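Succinate-semialdehyde dehydrogenase (PDB 4OGD) probably oxidises succinic semialdehyde to succinate, using NADP+ as the cofactor, as a member of the aldehyde dehydrogenase family. Local coordinates at residues Leu251-Leu256 against Ser416-Leu421; Tyr135-Arg140 against Cys204-Glu209; Arg61-Tyr66 against Glu84-Ala89; Leu154-Ala157 against Ser163-Ser166; Met74-Thr79 against Leu256-Gln261. All coordinates share one frame; numbering follows the deposited sequence.

Contact 1 (Leu251-Leu256 against Ser416-Leu421); sequences LYFSRL and SGWTSL
Phe253 reaches from helix 244-256 across to Gly417 and Trp418 of the loop that follows strand 411-414. Its CB already points at the loop, and with CG anti to the backbone nitrogen (chi1 165°) the ring carries on that way, its far end doing the touching. Along one rim, Phe253 CE2 runs past Gly417 C at 4.0 Å. At the tip, CZ sits 3.2 Å from Trp418 O, which lies at the ring edge near its plane, and 3.4 Å from Trp418 NE1. The Phe253 ring and the five-membered ring of Trp418 are nearly parallel, 17° apart, but slid so far that they hardly overlap. Beside them Ser254 OG, hydrogen-bonded back to Val250 O, rests 3.5 Å from Gly417 CA, where glycine has no side chain. Trp418 N donates to a water at 3.1 Å, and that water also lies close to Ser254 O. Helix 244-256 is the crossover between strands 235-238 and 268-272, and strand 411-414 is the outermost strand of the same sheet within this chain: a connecting helix packs against a loop leaving its own alpha/beta sheet.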
# COMPACT_ATOMS: atom_id res chain seq x y z
N LEU A 251 3.31 15.73 -31.02
CA LEU A 251 4.71 15.68 -30.57
C LEU A 251 5.14 16.82 -29.65
O LEU A 251 5.83 16.58 -28.66
CB LEU A 251 5.68 15.54 -31.75
CG LEU A 251 5.76 14.19 -32.46
CD1 LEU A 251 6.76 14.29 -33.60
CD2 LEU A 251 6.16 13.05 -31.53
N TYR A 252 4.74 18.06 -29.97
CA TYR A 252 5.16 19.20 -29.16
C TYR A 252 4.66 19.04 -27.73
O TYR A 252 5.43 19.12 -26.78
CB TYR A 252 4.64 20.52 -29.75
CG TYR A 252 5.34 21.73 -29.18
CD1 TYR A 252 6.41 22.31 -29.84
CD2 TYR A 252 4.95 22.26 -27.96
CE1 TYR A 252 7.06 23.42 -29.31
CE2 TYR A 252 5.60 23.36 -27.41
CZ TYR A 252 6.65 23.93 -28.09
OH TYR A 252 7.29 25.02 -27.55
N PHE A 253 3.36 18.78 -27.58
CA PHE A 253 2.80 18.52 -26.27
C PHE A 253 3.51 17.37 -25.57
O PHE A 253 3.85 17.46 -24.38
CB PHE A 253 1.31 18.20 -26.36
CG PHE A 253 0.75 17.58 -25.12
CD1 PHE A 253 0.39 18.36 -24.03
CD2 PHE A 253 0.61 16.20 -25.01
CE1 PHE A 253 -0.11 17.79 -22.87
CE2 PHE A 253 0.12 15.62 -23.85
CZ PHE A 253 -0.24 16.41 -22.79
N SER A 254 3.74 16.29 -26.31
CA SER A 254 4.22 15.06 -25.67
C SER A 254 5.55 15.20 -24.95
O SER A 254 5.75 14.53 -23.93
CB SER A 254 4.28 13.91 -26.68
OG SER A 254 2.96 13.57 -27.08
N ARG A 255 6.44 16.05 -25.45
CA ARG A 255 7.74 16.21 -24.79
C ARG A 255 7.99 17.60 -24.20
O ARG A 255 8.77 17.74 -23.26
CB ARG A 255 8.90 15.83 -25.73
CG ARG A 255 10.26 15.73 -25.02
CD ARG A 255 10.18 14.84 -23.77
NE ARG A 255 11.49 14.64 -23.17
CZ ARG A 255 11.78 14.83 -21.88
NH1 ARG A 255 10.83 15.23 -21.04
NH2 ARG A 255 13.01 14.61 -21.44
N LEU A 256 7.32 18.62 -24.73
CA LEU A 256 7.62 20.00 -24.35
C LEU A 256 6.58 20.69 -23.45
O LEU A 256 6.83 21.79 -22.96
CB LEU A 256 7.90 20.85 -25.59
CG LEU A 256 9.08 20.36 -26.44
CD1 LEU A 256 9.27 21.28 -27.62
CD2 LEU A 256 10.35 20.33 -25.62
N SER A 416 -1.54 9.28 -28.64
CA SER A 416 -1.62 10.51 -27.87
C SER A 416 -0.56 10.51 -26.79
O SER A 416 -0.08 9.45 -26.38
CB SER A 416 -3.00 10.63 -27.21
OG SER A 416 -3.30 9.47 -26.44
N GLY A 417 -0.18 11.70 -26.34
CA GLY A 417 0.65 11.84 -25.16
C GLY A 417 -0.19 11.64 -23.91
O GLY A 417 -1.36 11.28 -24.00
N TRP A 418 0.38 11.90 -22.75
CA TRP A 418 -0.36 11.66 -21.51
C TRP A 418 -1.56 12.58 -21.37
O TRP A 418 -1.62 13.66 -21.95
CB TRP A 418 0.55 11.84 -20.28
CG TRP A 418 0.76 13.27 -19.93
CD1 TRP A 418 1.52 14.17 -20.61
CD2 TRP A 418 0.19 13.98 -18.81
NE1 TRP A 418 1.47 15.40 -19.99
CE2 TRP A 418 0.66 15.31 -18.89
CE3 TRP A 418 -0.66 13.62 -17.76
CZ2 TRP A 418 0.31 16.28 -17.95
CZ3 TRP A 418 -1.00 14.59 -16.82
CH2 TRP A 418 -0.52 15.91 -16.93
N THR A 419 -2.55 12.11 -20.62
CA THR A 419 -3.53 13.02 -20.05
C THR A 419 -3.99 12.45 -18.74
O THR A 419 -3.67 11.30 -18.39
CB THR A 419 -4.73 13.21 -20.96
OG1 THR A 419 -5.52 14.29 -20.45
CG2 THR A 419 -5.57 11.95 -20.99
N SER A 420 -4.72 13.25 -17.98
CA SER A 420 -5.27 12.80 -16.72
C SER A 420 -6.68 13.35 -16.64
O SER A 420 -6.92 14.49 -17.04
CB SER A 420 -4.42 13.32 -15.56
OG SER A 420 -5.01 12.98 -14.31
N LEU A 421 -7.60 12.54 -16.13
CA LEU A 421 -8.99 12.92 -15.93
C LEU A 421 -9.40 12.32 -14.60
O LEU A 421 -8.82 11.32 -14.16
CB LEU A 421 -9.86 12.37 -17.05
CG LEU A 421 -9.61 12.95 -18.45
CD1 LEU A 421 -10.31 12.09 -19.49
CD2 LEU A 421 -10.11 14.39 -18.50
O HOH W 1 3.36 12.67 -22.68

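Contact 2 (Tyr135-Arg140 against Cys204-Glu209); sequences YYQIMR and CLTGSE
The guanidinium group of Arg140, whose NH2 stands 3.9 Å from Thr206 OG1, carries Gln137 OE1 over the centre of one face, 3.0 Å above the plane. At its edge lies Tyr136 OH, which accepts a bond from NH1 of 2.9 Å at 159°; the ring of Tyr136 in turn has Arg140 CG against one face. With NE paired to Glu437 and Phe426 in a cation-pi contact, the group is held on several sides, which should fix its rotation. Gln137, bent at chi2 (-58°), lays its amide beside Thr206, whose CG2 packs against OE1 at 3.6 Å and CD at 3.8 Å. The threonine hydroxyl has a different partner: a water, 2.8 Å from both Thr206 OG1 and Gln137 O, bridges strand and helix. After Thr206 the chain passes through Gly207 to Ser208, the N-cap of helix 209-221, whose OG holds Gly211 N. Strands 181-183, 152-155, 124-128, 200-206 and 225-229 lie side by side in the 3-2-1-4-5 order, with helix 136-148 against the end of strand 200-206, as in a Rossmann fold.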
# COMPACT_ATOMS: atom_id res chain seq x y z
N TYR A 135 -0.85 22.55 -7.85
CA TYR A 135 -2.23 22.43 -7.40
C TYR A 135 -2.82 21.04 -7.66
O TYR A 135 -3.43 20.45 -6.77
CB TYR A 135 -3.11 23.53 -8.02
CG TYR A 135 -3.36 24.65 -7.03
CD1 TYR A 135 -2.30 25.32 -6.45
CD2 TYR A 135 -4.66 25.01 -6.65
CE1 TYR A 135 -2.51 26.33 -5.53
CE2 TYR A 135 -4.88 26.02 -5.72
CZ TYR A 135 -3.79 26.67 -5.16
OH TYR A 135 -3.98 27.67 -4.22
N TYR A 136 -2.65 20.55 -8.89
CA TYR A 136 -3.16 19.25 -9.29
C TYR A 136 -2.66 18.12 -8.40
O TYR A 136 -3.45 17.25 -8.02
CB TYR A 136 -2.82 19.01 -10.77
CG TYR A 136 -2.88 17.58 -11.27
CD1 TYR A 136 -4.09 16.96 -11.56
CD2 TYR A 136 -1.71 16.88 -11.52
CE1 TYR A 136 -4.13 15.65 -12.06
CE2 TYR A 136 -1.74 15.59 -12.01
CZ TYR A 136 -2.95 14.98 -12.28
OH TYR A 136 -2.97 13.69 -12.77
N GLN A 137 -1.38 18.15 -8.02
CA GLN A 137 -0.87 17.07 -7.17
C GLN A 137 -1.46 17.14 -5.75
O GLN A 137 -1.59 16.10 -5.09
CB GLN A 137 0.66 17.03 -7.10
CG GLN A 137 1.40 16.97 -8.43
CD GLN A 137 1.05 15.79 -9.30
OE1 GLN A 137 0.47 14.79 -8.85
NE2 GLN A 137 1.42 15.88 -10.58
N ILE A 138 -1.81 18.33 -5.28
CA ILE A 138 -2.53 18.41 -4.00
C ILE A 138 -3.95 17.89 -4.16
O ILE A 138 -4.42 17.07 -3.37
CB ILE A 138 -2.62 19.85 -3.44
CG1 ILE A 138 -1.23 20.46 -3.26
CG2 ILE A 138 -3.34 19.84 -2.10
CD1 ILE A 138 -1.28 21.95 -2.90
N MET A 139 -4.65 18.37 -5.19
CA MET A 139 -6.06 18.06 -5.33
C MET A 139 -6.30 16.56 -5.49
O MET A 139 -7.30 16.03 -5.00
CB MET A 139 -6.68 18.84 -6.50
CG MET A 139 -8.22 18.75 -6.54
SD MET A 139 -8.98 19.51 -5.10
CE MET A 139 -9.03 21.20 -5.68
N ARG A 140 -5.37 15.88 -6.15
CA ARG A 140 -5.49 14.43 -6.37
C ARG A 140 -5.65 13.67 -5.06
O ARG A 140 -6.31 12.64 -5.02
CB ARG A 140 -4.29 13.87 -7.15
CG ARG A 140 -4.32 14.19 -8.63
CD ARG A 140 -3.55 13.19 -9.51
NE ARG A 140 -2.34 12.67 -8.90
CZ ARG A 140 -1.24 12.33 -9.58
NH1 ARG A 140 -1.18 12.47 -10.90
NH2 ARG A 140 -0.18 11.87 -8.93
N CYS A 204 1.14 10.09 1.67
CA CYS A 204 1.10 10.01 0.21
C CYS A 204 2.11 10.99 -0.35
O CYS A 204 2.13 12.16 0.02
CB CYS A 204 -0.30 10.28 -0.35
SG CYS A 204 -1.08 11.80 0.25
N LEU A 205 2.98 10.50 -1.23
CA LEU A 205 3.99 11.37 -1.81
C LEU A 205 3.96 11.32 -3.32
O LEU A 205 3.81 10.26 -3.93
CB LEU A 205 5.39 10.96 -1.33
CG LEU A 205 6.58 11.78 -1.85
CD1 LEU A 205 7.65 11.88 -0.78
CD2 LEU A 205 7.19 11.19 -3.13
N THR A 206 4.11 12.50 -3.91
CA THR A 206 4.38 12.63 -5.33
C THR A 206 5.67 13.42 -5.45
O THR A 206 5.83 14.46 -4.81
CB THR A 206 3.25 13.38 -6.04
OG1 THR A 206 2.03 12.65 -5.86
CG2 THR A 206 3.54 13.49 -7.52
N GLY A 207 6.62 12.92 -6.23
CA GLY A 207 7.88 13.61 -6.37
C GLY A 207 8.96 12.72 -6.93
O GLY A 207 8.68 11.86 -7.77
N SER A 208 10.19 12.92 -6.48
CA SER A 208 11.33 12.21 -7.04
C SER A 208 11.57 10.93 -6.29
O SER A 208 11.15 10.78 -5.13
CB SER A 208 12.59 13.06 -6.93
OG SER A 208 13.03 13.08 -5.58
N GLU A 209 12.29 10.00 -6.91
CA GLU A 209 12.49 8.73 -6.25
C GLU A 209 13.43 8.83 -5.05
O GLU A 209 13.34 8.00 -4.15
CB GLU A 209 12.93 7.64 -7.22
CG GLU A 209 14.26 7.87 -7.88
CD GLU A 209 14.67 6.66 -8.68
OE1 GLU A 209 15.13 5.67 -8.08
OE2 GLU A 209 14.50 6.69 -9.91
O HOH W 2 -0.47 13.78 -6.26

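Contact 3 (Arg61-Tyr66 against Glu84-Ala89); sequences RDRDKY and EVDLCA
Arg63 leaves its helix with CG anti to the backbone nitrogen (chi1 178°) and stays extended through chi2, then bends at chi3 (66°); this swings the guanidinium round to Asp86, whose CG is set beside its own backbone nitrogen. The result is a one-nitrogen salt bridge. NH1 meets OD1 at 3.0 Å with a nearly straight N-H...O angle of 164°, OD1 offering its syn lone pair and lying close to the guanidinium plane. The second bond from the same NH1 to Asp86 OD2, 3.3 Å long, is weak. Before the bend, the aliphatic part of Arg63 lies across Val85, with CG 3.5 Å from Val85 CG1, so the arginine packs through its methylenes and pairs through its guanidinium. Val85 spreads its two methyls between neighbours one turn apart: CG1 takes Arg63, while CG2 reaches Tyr66 CB at 4.0 Å. Asp64 adds a third charge to the network, its OD1 a long 3.7 Å from Arg63 NE and hydrogen-bonded to Gln82 NE2. The inner part, round Val85 and Tyr66, is buried, whereas the salt bridge lies toward the partly exposed rim, where the two carboxylates probably favour the charged form of Arg63. The first turn of helix 63-74, with Asp62 at its N-cap position, thus packs on helix 78-103. Leu59 of helix 45-61 packs on both Tyr66 and Val85, Leu170 of helix 161-173 touches Tyr66, and the Tyr66 ring meets that of Tyr135 just ahead of helix 136-148.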
# COMPACT_ATOMS: atom_id res chain seq x y z
N ARG A 61 -14.09 30.83 -10.10
CA ARG A 61 -14.21 32.28 -9.94
C ARG A 61 -12.85 32.99 -10.02
O ARG A 61 -12.71 34.05 -10.65
CB ARG A 61 -14.86 32.59 -8.58
CG ARG A 61 -15.24 34.06 -8.40
CD ARG A 61 -15.61 34.32 -6.95
NE ARG A 61 -14.41 34.32 -6.11
CZ ARG A 61 -14.41 34.11 -4.80
NH1 ARG A 61 -15.55 33.86 -4.17
NH2 ARG A 61 -13.26 34.13 -4.13
N ASP A 62 -11.86 32.39 -9.37
CA ASP A 62 -10.55 33.03 -9.24
C ASP A 62 -9.47 32.30 -10.03
O ASP A 62 -8.30 32.31 -9.63
CB ASP A 62 -10.14 33.08 -7.76
CG ASP A 62 -11.01 34.01 -6.94
OD1 ASP A 62 -11.73 34.83 -7.53
OD2 ASP A 62 -10.95 33.94 -5.69
N ARG A 63 -9.86 31.69 -11.15
CA ARG A 63 -8.93 30.83 -11.88
C ARG A 63 -7.63 31.52 -12.24
O ARG A 63 -6.54 30.97 -12.04
CB ARG A 63 -9.56 30.28 -13.15
CG ARG A 63 -8.55 29.43 -13.91
CD ARG A 63 -9.10 28.87 -15.17
NE ARG A 63 -9.41 29.92 -16.12
CZ ARG A 63 -9.93 29.71 -17.32
NH1 ARG A 63 -10.18 28.47 -17.71
NH2 ARG A 63 -10.19 30.73 -18.12
N ASP A 64 -7.73 32.73 -12.78
CA ASP A 64 -6.52 33.42 -13.20
C ASP A 64 -5.61 33.79 -12.03
O ASP A 64 -4.38 33.80 -12.17
CB ASP A 64 -6.86 34.62 -14.09
CG ASP A 64 -7.46 34.22 -15.43
OD1 ASP A 64 -7.48 33.00 -15.76
OD2 ASP A 64 -7.91 35.12 -16.16
N LYS A 65 -6.20 34.06 -10.86
CA LYS A 65 -5.42 34.30 -9.65
C LYS A 65 -4.58 33.08 -9.30
O LYS A 65 -3.39 33.19 -9.04
CB LYS A 65 -6.33 34.67 -8.46
CG LYS A 65 -5.66 34.55 -7.09
CD LYS A 65 -6.65 34.67 -5.92
CE LYS A 65 -6.03 34.24 -4.60
NZ LYS A 65 -6.95 34.51 -3.45
N TYR A 66 -5.21 31.91 -9.29
CA TYR A 66 -4.49 30.69 -8.92
C TYR A 66 -3.49 30.28 -10.00
O TYR A 66 -2.39 29.81 -9.70
CB TYR A 66 -5.48 29.57 -8.61
CG TYR A 66 -6.19 29.81 -7.30
CD1 TYR A 66 -5.54 29.60 -6.10
CD2 TYR A 66 -7.49 30.29 -7.28
CE1 TYR A 66 -6.18 29.84 -4.89
CE2 TYR A 66 -8.14 30.54 -6.09
CZ TYR A 66 -7.48 30.31 -4.90
OH TYR A 66 -8.12 30.55 -3.70
N GLU A 84 -4.39 23.63 -15.48
CA GLU A 84 -4.23 22.88 -14.23
C GLU A 84 -5.36 23.22 -13.26
O GLU A 84 -5.91 22.33 -12.60
CB GLU A 84 -2.87 23.15 -13.58
CG GLU A 84 -2.65 22.33 -12.30
CD GLU A 84 -1.23 22.38 -11.79
OE1 GLU A 84 -0.32 22.81 -12.54
OE2 GLU A 84 -1.01 21.98 -10.62
N VAL A 85 -5.70 24.50 -13.16
CA VAL A 85 -6.85 24.89 -12.35
C VAL A 85 -8.11 24.18 -12.83
O VAL A 85 -8.86 23.63 -12.02
CB VAL A 85 -7.10 26.40 -12.37
CG1 VAL A 85 -8.41 26.71 -11.64
CG2 VAL A 85 -5.95 27.12 -11.72
N ASP A 86 -8.33 24.18 -14.14
CA ASP A 86 -9.51 23.55 -14.72
C ASP A 86 -9.65 22.08 -14.30
O ASP A 86 -10.74 21.63 -13.95
CB ASP A 86 -9.49 23.62 -16.26
CG ASP A 86 -9.67 25.03 -16.79
OD1 ASP A 86 -10.07 25.94 -16.02
OD2 ASP A 86 -9.41 25.24 -18.00
N LEU A 87 -8.53 21.36 -14.32
CA LEU A 87 -8.53 19.95 -13.94
C LEU A 87 -8.79 19.79 -12.44
O LEU A 87 -9.48 18.85 -12.03
CB LEU A 87 -7.21 19.28 -14.35
CG LEU A 87 -7.13 17.79 -14.07
CD1 LEU A 87 -8.37 17.07 -14.60
CD2 LEU A 87 -5.86 17.20 -14.69
N CYS A 88 -8.25 20.70 -11.63
CA CYS A 88 -8.49 20.67 -10.19
C CYS A 88 -9.97 20.85 -9.89
O CYS A 88 -10.51 20.19 -9.00
CB CYS A 88 -7.69 21.76 -9.48
SG CYS A 88 -5.93 21.39 -9.36
N ALA A 89 -10.61 21.78 -10.61
CA ALA A 89 -12.04 22.01 -10.48
C ALA A 89 -12.78 20.69 -10.71
O ALA A 89 -13.61 20.29 -9.90
CB ALA A 89 -12.51 23.07 -11.48

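Contact 4 (Leu154-Ala157 against Ser163-Ser166); sequences LKHA and SAQS
His156 and Ala164 meet at the start of a beta-alpha-beta unit, in which strand 152-155 turns into helix 161-173 and the chain returns along strand 181-183. The tight part is a single methyl set against a histidine. Ala164 CB touches His156 CB at 3.5 Å and reaches up to the ring, 3.7 Å from CD2. It approaches the ring obliquely. A small residue on the helix lets strand end and helix come together here, with 6.1 Å between His156 CA and Ala164 CA. One step back along the strand the packing is looser: Leu154 also aims its side chain at the helix, but its CD2 stops 4.3 Å from Ala164 CB. Both leucine and histidine lean as well on Ile138 of helix 136-148, and Asn183 of the next strand borders Leu154 and Ala164, so this side faces helix 136-148 and strand 181-183. Facing the other way, Gln165 turns outward to the partly exposed side of the helix. Lys155 alternates to the far side of the strand, yet it is buried and curls back, NZ giving a 2.7 Å bond to His156 O. On the helix, Ser163 OG is bonded to Asp73 OD2 and Ser166 OG to Tyr135 OH, which tie this turn to its neighbours. The histidine ring is fixed by bonds at both nitrogens: NE2 is bonded to Pro134 O, consistent with a proton there, and ND1 accepts from Ala157 N at 2.9 Å, with the donor only 8° out of the ring plane.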
# COMPACT_ATOMS: atom_id res chain seq x y z
N LEU A 154 0.08 19.15 4.78
CA LEU A 154 0.78 19.23 3.49
C LEU A 154 2.19 19.76 3.63
O LEU A 154 2.42 20.85 4.16
CB LEU A 154 0.01 20.16 2.56
CG LEU A 154 0.72 20.58 1.27
CD1 LEU A 154 0.89 19.36 0.36
CD2 LEU A 154 -0.06 21.68 0.57
N LYS A 155 3.16 18.98 3.15
CA LYS A 155 4.51 19.48 2.97
C LYS A 155 4.74 19.63 1.48
O LYS A 155 4.82 18.64 0.75
CB LYS A 155 5.52 18.53 3.61
CG LYS A 155 6.86 19.17 3.92
CD LYS A 155 7.83 18.95 2.79
CE LYS A 155 9.09 19.80 2.97
NZ LYS A 155 9.30 20.68 1.79
N HIS A 156 4.83 20.88 1.02
CA HIS A 156 5.00 21.17 -0.40
C HIS A 156 6.45 21.49 -0.72
O HIS A 156 7.28 21.62 0.18
CB HIS A 156 4.09 22.34 -0.80
CG HIS A 156 3.47 22.18 -2.15
ND1 HIS A 156 4.15 21.67 -3.24
CD2 HIS A 156 2.22 22.44 -2.60
CE1 HIS A 156 3.35 21.63 -4.28
NE2 HIS A 156 2.17 22.10 -3.92
N ALA A 157 6.76 21.61 -2.01
CA ALA A 157 8.11 21.94 -2.47
C ALA A 157 8.55 23.30 -1.94
O ALA A 157 7.74 24.21 -1.80
CB ALA A 157 8.16 21.94 -3.99
N SER A 163 1.85 28.77 -3.67
CA SER A 163 0.88 27.77 -4.11
C SER A 163 0.36 27.00 -2.89
O SER A 163 -0.85 26.82 -2.73
CB SER A 163 1.50 26.81 -5.13
OG SER A 163 1.96 27.49 -6.29
N ALA A 164 1.28 26.57 -2.03
CA ALA A 164 0.93 25.75 -0.88
C ALA A 164 0.09 26.53 0.11
O ALA A 164 -0.91 26.03 0.62
CB ALA A 164 2.20 25.25 -0.20
N GLN A 165 0.52 27.75 0.41
CA GLN A 165 -0.20 28.58 1.36
C GLN A 165 -1.60 28.93 0.85
O GLN A 165 -2.58 28.85 1.60
CB GLN A 165 0.59 29.86 1.61
CG GLN A 165 -0.17 30.90 2.42
CD GLN A 165 0.56 32.23 2.46
OE1 GLN A 165 0.66 32.94 1.45
NE2 GLN A 165 1.08 32.56 3.64
N SER A 166 -1.70 29.30 -0.42
CA SER A 166 -2.98 29.68 -1.00
C SER A 166 -3.94 28.51 -1.10
O SER A 166 -5.15 28.71 -1.13
CB SER A 166 -2.78 30.32 -2.37
OG SER A 166 -2.18 29.42 -3.30

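Contact 5 (Met74-Thr79 against Leu256-Gln261); sequences MGKLFT and LYNAGQ
This is a buried van der Waals contact between polar side chains, supplemented by a water bridge; it joins the turn between helices 63-74 and 78-103 to the loop after helix 244-256, and Lys76 and Asn258 carry it. They touch without bonding each other directly. Lys76, bent at chi3 (60°), curls past the amide so that OD1 of Asn258 is met twice, by Lys76 CB at 3.4 Å and Lys76 CE at 3.5 Å, and Met74 CE arrives across it at 4.0 Å. Their polar ends share a partner instead: Lys76 NZ and Asn258 ND2 both bond to Asn132 O, and NZ also forms a salt bridge with Glu84 OE1. The carboxylate probably balances the buried charge, and the carbonyl takes a further N-H. A water completes the link, donating to Met74 O (2.7 Å) and accepting from Gln261 NE2 (2.9 Å). The same NE2 bonds Asn258 O at 3.1 Å, while Gln261 N reaches that oxygen from the opposite face, so one carbonyl is gripped by two donors of a single residue. A weak bond from Lys76 N to Met74 SD spans the turn at Gly75, whose phi is positive. Asn258, Ala259 and Gly260 all have positive phi, and Gly260 N and Gln261 N bond back three residues: a short left-handed helical turn. Asn258 N is held by Glu80 OE2. In aldehyde dehydrogenases the loop between this helix and the following strand carries the catalytic cysteine, so the turn probably belongs to the framework of the active site.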
# COMPACT_ATOMS: atom_id res chain seq x y z
N MET A 74 6.76 28.66 -9.98
CA MET A 74 7.60 27.64 -10.61
C MET A 74 7.79 27.78 -12.11
O MET A 74 8.43 26.93 -12.74
CB MET A 74 7.13 26.23 -10.21
CG MET A 74 5.65 25.96 -10.38
SD MET A 74 5.14 25.85 -12.10
CE MET A 74 6.15 24.45 -12.64
N GLY A 75 7.24 28.85 -12.69
CA GLY A 75 7.58 29.23 -14.05
C GLY A 75 6.72 28.76 -15.21
O GLY A 75 6.97 29.17 -16.34
N LYS A 76 5.75 27.88 -14.96
CA LYS A 76 5.03 27.28 -16.08
C LYS A 76 4.20 28.31 -16.82
O LYS A 76 3.80 29.32 -16.25
CB LYS A 76 4.15 26.10 -15.65
CG LYS A 76 2.94 26.44 -14.80
CD LYS A 76 2.03 25.21 -14.66
CE LYS A 76 2.75 24.03 -13.98
NZ LYS A 76 1.97 22.75 -14.09
N LEU A 77 3.95 28.03 -18.10
CA LEU A 77 3.10 28.88 -18.92
C LEU A 77 1.78 29.17 -18.19
O LEU A 77 1.19 28.27 -17.59
CB LEU A 77 2.81 28.21 -20.25
CG LEU A 77 4.00 27.87 -21.15
CD1 LEU A 77 3.51 27.27 -22.45
CD2 LEU A 77 4.87 29.10 -21.39
N PHE A 78 1.36 30.42 -18.20
CA PHE A 78 0.10 30.81 -17.58
C PHE A 78 -1.07 30.00 -18.14
O PHE A 78 -1.98 29.63 -17.41
CB PHE A 78 -0.13 32.31 -17.80
CG PHE A 78 -1.44 32.83 -17.25
CD1 PHE A 78 -1.62 33.01 -15.89
CD2 PHE A 78 -2.47 33.18 -18.12
CE1 PHE A 78 -2.81 33.52 -15.38
CE2 PHE A 78 -3.67 33.69 -17.62
CZ PHE A 78 -3.84 33.85 -16.25
N THR A 79 -1.05 29.73 -19.44
CA THR A 79 -2.11 28.94 -20.07
C THR A 79 -2.13 27.51 -19.53
O THR A 79 -3.21 26.94 -19.33
CB THR A 79 -2.00 28.91 -21.61
OG1 THR A 79 -0.68 28.50 -22.00
CG2 THR A 79 -2.29 30.29 -22.19
N LEU A 256 7.32 18.62 -24.73
CA LEU A 256 7.62 20.00 -24.35
C LEU A 256 6.58 20.69 -23.45
O LEU A 256 6.83 21.79 -22.96
CB LEU A 256 7.90 20.85 -25.59
CG LEU A 256 9.08 20.36 -26.44
CD1 LEU A 256 9.27 21.28 -27.62
CD2 LEU A 256 10.35 20.33 -25.62
N TYR A 257 5.44 20.06 -23.24
CA TYR A 257 4.48 20.57 -22.26
C TYR A 257 5.16 20.66 -20.90
O TYR A 257 5.89 19.73 -20.50
CB TYR A 257 3.27 19.65 -22.21
CG TYR A 257 2.27 19.97 -21.12
CD1 TYR A 257 2.37 19.37 -19.87
CD2 TYR A 257 1.22 20.84 -21.36
CE1 TYR A 257 1.48 19.65 -18.88
CE2 TYR A 257 0.30 21.12 -20.36
CZ TYR A 257 0.44 20.52 -19.12
OH TYR A 257 -0.44 20.77 -18.10
N ASN A 258 4.94 21.77 -20.20
CA ASN A 258 5.58 22.04 -18.91
C ASN A 258 7.10 21.97 -19.00
O ASN A 258 7.78 21.57 -18.06
CB ASN A 258 5.03 21.11 -17.81
CG ASN A 258 5.13 21.72 -16.41
OD1 ASN A 258 5.21 22.94 -16.24
ND2 ASN A 258 5.10 20.87 -15.39
N ALA A 259 7.62 22.35 -20.18
CA ALA A 259 9.05 22.29 -20.50
C ALA A 259 9.66 20.92 -20.25
O ALA A 259 10.85 20.81 -19.95
CB ALA A 259 9.83 23.40 -19.76
N GLY A 260 8.85 19.88 -20.39
CA GLY A 260 9.33 18.51 -20.23
C GLY A 260 9.41 18.05 -18.79
O GLY A 260 9.83 16.92 -18.53
N GLN A 261 9.00 18.91 -17.86
CA GLN A 261 9.11 18.62 -16.43
C GLN A 261 7.88 17.85 -15.95
O GLN A 261 7.16 18.30 -15.06
CB GLN A 261 9.26 19.93 -15.66
CG GLN A 261 10.41 20.80 -16.17
CD GLN A 261 10.43 22.16 -15.49
OE1 GLN A 261 11.32 22.46 -14.68
NE2 GLN A 261 9.45 23.00 -15.82
O HOH W 3 8.75 25.77 -15.15

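Contacts 2 and 4, centres about 11 Å apart, both reach the six-strand sheet of the Rossmann-like part. Contact 1 sits at the seven-strand sheet, its centre about 26 Å from that of contact 4 and on the opposite side of the chain centre. Contacts 3 and 5 both use helix 78-103 and are tied by the Lys76-Glu84 salt bridge, while Glu84 also bonds the backbone of Tyr135 and Tyr136 in contact 2. Contact 5 shares Leu256 with contact 1. Along the chain contact 3 closes before contact 2 opens, contact 4 lies within the span of contact 2, and both fall within that of contact 5. Contact 5 crosses contacts 3 and 1, so the turn ahead of helix 78-103 meets the loop leaving helix 244-256, much later in the chain.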